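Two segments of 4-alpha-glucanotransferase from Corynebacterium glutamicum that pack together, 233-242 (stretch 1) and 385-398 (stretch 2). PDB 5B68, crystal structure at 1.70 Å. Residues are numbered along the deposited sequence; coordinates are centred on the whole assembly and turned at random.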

# COMPACT_ATOMS: atom_id res chain seq x y z
N SER A 233 13.92 -0.98 0.57
CA SER A 233 12.53 -1.39 0.86
C SER A 233 11.46 -0.69 0.03
O SER A 233 11.27 0.52 0.11
N PRO A 234 10.66 -1.47 -0.69
CA PRO A 234 9.53 -0.82 -1.32
C PRO A 234 8.51 -0.26 -0.32
O PRO A 234 7.60 0.47 -0.74
N TYR A 235 8.64 -0.61 0.96
CA TYR A 235 7.65 -0.29 1.95
C TYR A 235 8.08 0.94 2.76
O TYR A 235 7.39 1.34 3.68
N LEU A 236 9.16 1.61 2.39
CA LEU A 236 9.44 2.94 3.00
C LEU A 236 9.78 3.94 1.92
O LEU A 236 10.91 4.44 1.86
N PRO A 237 8.80 4.26 1.09
CA PRO A 237 9.03 5.17 -0.04
C PRO A 237 8.94 6.61 0.44
O PRO A 237 8.61 6.85 1.61
N THR A 238 9.22 7.52 -0.45
CA THR A 238 9.20 8.99 -0.13
C THR A 238 7.81 9.57 -0.38
O THR A 238 7.46 10.63 0.19
N THR A 239 6.99 8.87 -1.12
CA THR A 239 5.63 9.31 -1.45
C THR A 239 4.89 7.99 -1.68
O THR A 239 5.54 6.96 -1.98
N ARG A 240 3.57 7.99 -1.56
CA ARG A 240 2.77 6.88 -2.03
C ARG A 240 2.03 7.20 -3.34
O ARG A 240 1.21 6.41 -3.87
N ARG A 241 2.27 8.36 -3.90
CA ARG A 241 1.59 8.74 -5.11
C ARG A 241 2.46 8.51 -6.35
O ARG A 241 2.07 7.85 -7.26
N PHE A 242 3.62 9.13 -6.35
CA PHE A 242 4.49 9.08 -7.50
C PHE A 242 5.35 7.83 -7.57
O PHE A 242 5.44 7.11 -6.62
N ALA A 385 -1.23 -3.76 -8.34
CA ALA A 385 -0.32 -2.95 -7.58
C ALA A 385 -0.45 -3.21 -6.07
O ALA A 385 -1.45 -3.78 -5.57
N ASP A 386 0.58 -2.86 -5.33
CA ASP A 386 0.62 -2.98 -3.86
C ASP A 386 0.85 -1.58 -3.28
O ASP A 386 1.74 -0.90 -3.73
N LEU A 387 0.07 -1.22 -2.26
CA LEU A 387 0.12 0.13 -1.61
C LEU A 387 0.77 -0.04 -0.27
O LEU A 387 0.22 -0.70 0.61
N ALA A 388 1.96 0.53 -0.10
CA ALA A 388 2.59 0.57 1.16
C ALA A 388 1.70 1.33 2.20
O ALA A 388 0.84 2.14 1.80
N VAL A 389 1.91 1.10 3.48
CA VAL A 389 1.14 1.74 4.56
C VAL A 389 1.47 3.24 4.71
O VAL A 389 0.65 4.01 5.19
N GLY A 390 2.69 3.60 4.39
CA GLY A 390 3.13 4.94 4.72
C GLY A 390 4.45 5.29 4.11
O GLY A 390 4.97 4.61 3.26
N VAL A 391 4.95 6.44 4.53
CA VAL A 391 6.08 7.09 3.82
C VAL A 391 7.21 7.35 4.79
O VAL A 391 7.01 7.38 5.98
N HIS A 392 8.37 7.64 4.22
CA HIS A 392 9.58 7.96 4.96
C HIS A 392 9.39 9.33 5.63
O HIS A 392 8.91 10.24 4.97
N PRO A 393 9.69 9.45 6.95
CA PRO A 393 9.43 10.68 7.73
C PRO A 393 10.14 11.99 7.28
O PRO A 393 9.68 13.10 7.56
N GLY A 394 11.25 11.88 6.59
CA GLY A 394 11.94 13.09 6.10
C GLY A 394 11.79 13.32 4.62
O GLY A 394 12.57 14.02 4.04
N GLY A 395 10.79 12.70 3.97
CA GLY A 395 10.73 12.68 2.53
C GLY A 395 9.76 13.65 1.87
O GLY A 395 9.30 14.59 2.50
N ALA A 396 9.43 13.38 0.64
CA ALA A 396 8.66 14.30 -0.19
C ALA A 396 7.25 14.54 0.38
O ALA A 396 6.83 15.71 0.56
N ASP A 397 6.49 13.44 0.62
CA ASP A 397 5.13 13.58 1.13
C ASP A 397 5.17 14.20 2.55
O ASP A 397 4.28 14.94 2.93
N ALA A 398 6.18 13.87 3.36
CA ALA A 398 6.29 14.37 4.74
C ALA A 398 6.34 15.88 4.68
O ALA A 398 5.74 16.53 5.51

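The two stretches bury 798 Å² between them, and hydrogen bonds carry much of the contact. CA-to-CB directions locate the inward side chains: Arg 240 in stretch 1 points toward its partner, as do Asp 386, Ala 388, Ala 396 and Asp 397 in stretch 2. Tyr 235 and Leu 236 leave sideways, but the ends of their side chains come nearer.

The densest polar cluster lies where the helix begins. Gly 395 is its N-cap residue and, being glycine, has no side chain to supply an acceptor for the first turn. Thr 238 (chi1 -150°, t) offers one from across the contact: Ala 396 N donates to Thr 238 OG1 at 2.9 Å with an angle of 162° at the hydrogen, and Asp 397 N donates to Thr 238 O at 3.0 Å and 174°. The hydroxyl occupies the space beside the glycine, with Thr 238 OG1 3.2 Å from Gly 395 CA; an ideal CB on Gly 395 would lie 2.3 Å from that oxygen, a clash. Asp 397 (m) returns bonds with its carboxylate, accepting from Thr 239 OG1 (t) at Asp 397 OD1, 2.7 Å, and from Arg 240 N at Asp 397 OD2, 3.1 Å. Thr 239 OG1 also accepts from Arg 241 N at 3.1 Å, which ties the hydroxyl to its own stretch. Water 1 donates to Thr 238 O (2.9 Å) and His 392 O (2.6 Å) and accepts from Ala 398 N (2.9 Å), so it bridges the stretches.

Arg 240 has the largest covered area, 120 Å². Its m, t, m chain brings NH2 to Ala 388 O, a hydrogen bond of 2.8 Å and 151° with the acceptor near the guanidinium plane. Val 389 O lies over one face, 3.4 Å from Arg 240 NH2, where the poor angle excludes a hydrogen bond. The aliphatic part packs too, Arg 240 CG lying 3.6 Å from Val 391 CG1 (Val 391 is m).

At the other end, Tyr 235 (m, chi2 -84°) donates from OH to Asp 386 OD2 at 2.6 Å, the carboxylate of Asp 386 (t) meeting the ring at its edge. A backbone bond, His 392 N to Pro 237 O at 2.7 Å and 154°, holds the middle.

Apolar contacts fill in around these bonds. Ala 388 CB sits 4.2 Å from Tyr 235 CD1 and 4.3 Å from Pro 237 CD, while Leu 236 (t, p) places CD2 3.9 Å from His 392 CD2, oblique to the imidazole.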

# COMPACT_ATOMS: atom_id res chain seq x y z
CB SER A 233 12.18 -1.22 2.31
OG SER A 233 10.90 -1.75 2.58
CB PRO A 234 8.90 -1.94 -2.13
CG PRO A 234 9.92 -2.98 -2.27
CD PRO A 234 10.76 -2.90 -1.05
CB TYR A 235 7.33 -1.51 2.86
CG TYR A 235 6.56 -2.63 2.11
CD1 TYR A 235 5.19 -2.56 1.97
CD2 TYR A 235 7.25 -3.73 1.50
CE1 TYR A 235 4.47 -3.53 1.25
CE2 TYR A 235 6.56 -4.69 0.78
CZ TYR A 235 5.19 -4.61 0.66
OH TYR A 235 4.50 -5.60 -0.01
CB LEU A 236 10.51 2.84 4.08
CG LEU A 236 10.49 3.98 5.11
CD1 LEU A 236 9.17 4.03 5.89
CD2 LEU A 236 11.62 3.77 6.08
CB PRO A 237 7.86 4.86 -0.95
CG PRO A 237 6.74 4.57 0.03
CD PRO A 237 7.41 3.72 1.06
CB THR A 238 10.32 9.75 -0.92
OG1 THR A 238 10.76 10.91 -0.16
CG2 THR A 238 9.88 10.15 -2.26
CB THR A 239 5.61 10.19 -2.72
OG1 THR A 239 4.27 10.56 -3.12
CG2 THR A 239 6.34 9.55 -3.98
CB ARG A 240 1.80 6.43 -0.94
CG ARG A 240 2.56 5.85 0.21
CD ARG A 240 1.66 5.17 1.17
NE ARG A 240 0.66 6.05 1.78
CZ ARG A 240 -0.50 5.61 2.25
NH1 ARG A 240 -1.34 6.49 2.85
NH2 ARG A 240 -0.84 4.30 2.16
CB ARG A 241 1.22 10.20 -5.06
CG ARG A 241 0.47 10.70 -6.27
CD ARG A 241 -0.13 12.08 -6.18
NE ARG A 241 -0.54 12.52 -7.47
CZ ARG A 241 -0.99 13.75 -7.75
NH1 ARG A 241 -1.21 14.07 -9.01
NH2 ARG A 241 -1.19 14.67 -6.76
CB PHE A 242 5.28 10.37 -7.61
CG PHE A 242 4.39 11.55 -7.69
CD1 PHE A 242 3.76 11.85 -8.87
CD2 PHE A 242 4.11 12.29 -6.58
CE1 PHE A 242 2.91 12.91 -8.95
CE2 PHE A 242 3.25 13.35 -6.65
CZ PHE A 242 2.66 13.66 -7.84
CB ALA A 385 -0.61 -1.48 -7.95
CB ASP A 386 1.76 -3.93 -3.45
CG ASP A 386 1.76 -4.32 -1.97
OD1 ASP A 386 1.12 -3.72 -1.09
OD2 ASP A 386 2.51 -5.21 -1.64
CB LEU A 387 -1.28 0.67 -1.46
CG LEU A 387 -1.48 2.04 -0.75
CD1 LEU A 387 -0.68 3.15 -1.45
CD2 LEU A 387 -2.97 2.31 -0.69
CB ALA A 388 3.93 1.27 0.95
CB VAL A 389 1.41 1.14 5.98
CG1 VAL A 389 0.22 1.52 6.86
CG2 VAL A 389 1.54 -0.33 5.95
CB VAL A 391 5.67 8.41 3.14
CG1 VAL A 391 4.58 8.19 2.10
CG2 VAL A 391 5.25 9.48 4.16
CB HIS A 392 10.75 8.02 4.02
CG HIS A 392 12.08 8.04 4.71
ND1 HIS A 392 12.53 9.12 5.40
CD2 HIS A 392 13.07 7.10 4.79
CE1 HIS A 392 13.74 8.87 5.88
NE2 HIS A 392 14.09 7.66 5.51
CB PRO A 393 9.89 10.32 9.13
CG PRO A 393 10.86 9.18 8.94
CD PRO A 393 10.22 8.38 7.81
CB ALA A 396 8.59 13.81 -1.64
CB ASP A 397 4.35 12.27 1.13
CG ASP A 397 3.78 11.86 -0.22
OD1 ASP A 397 3.99 12.44 -1.26
OD2 ASP A 397 3.08 10.80 -0.26
CB ALA A 398 7.55 13.81 5.45
O HOH W 1 7.86 11.51 2.94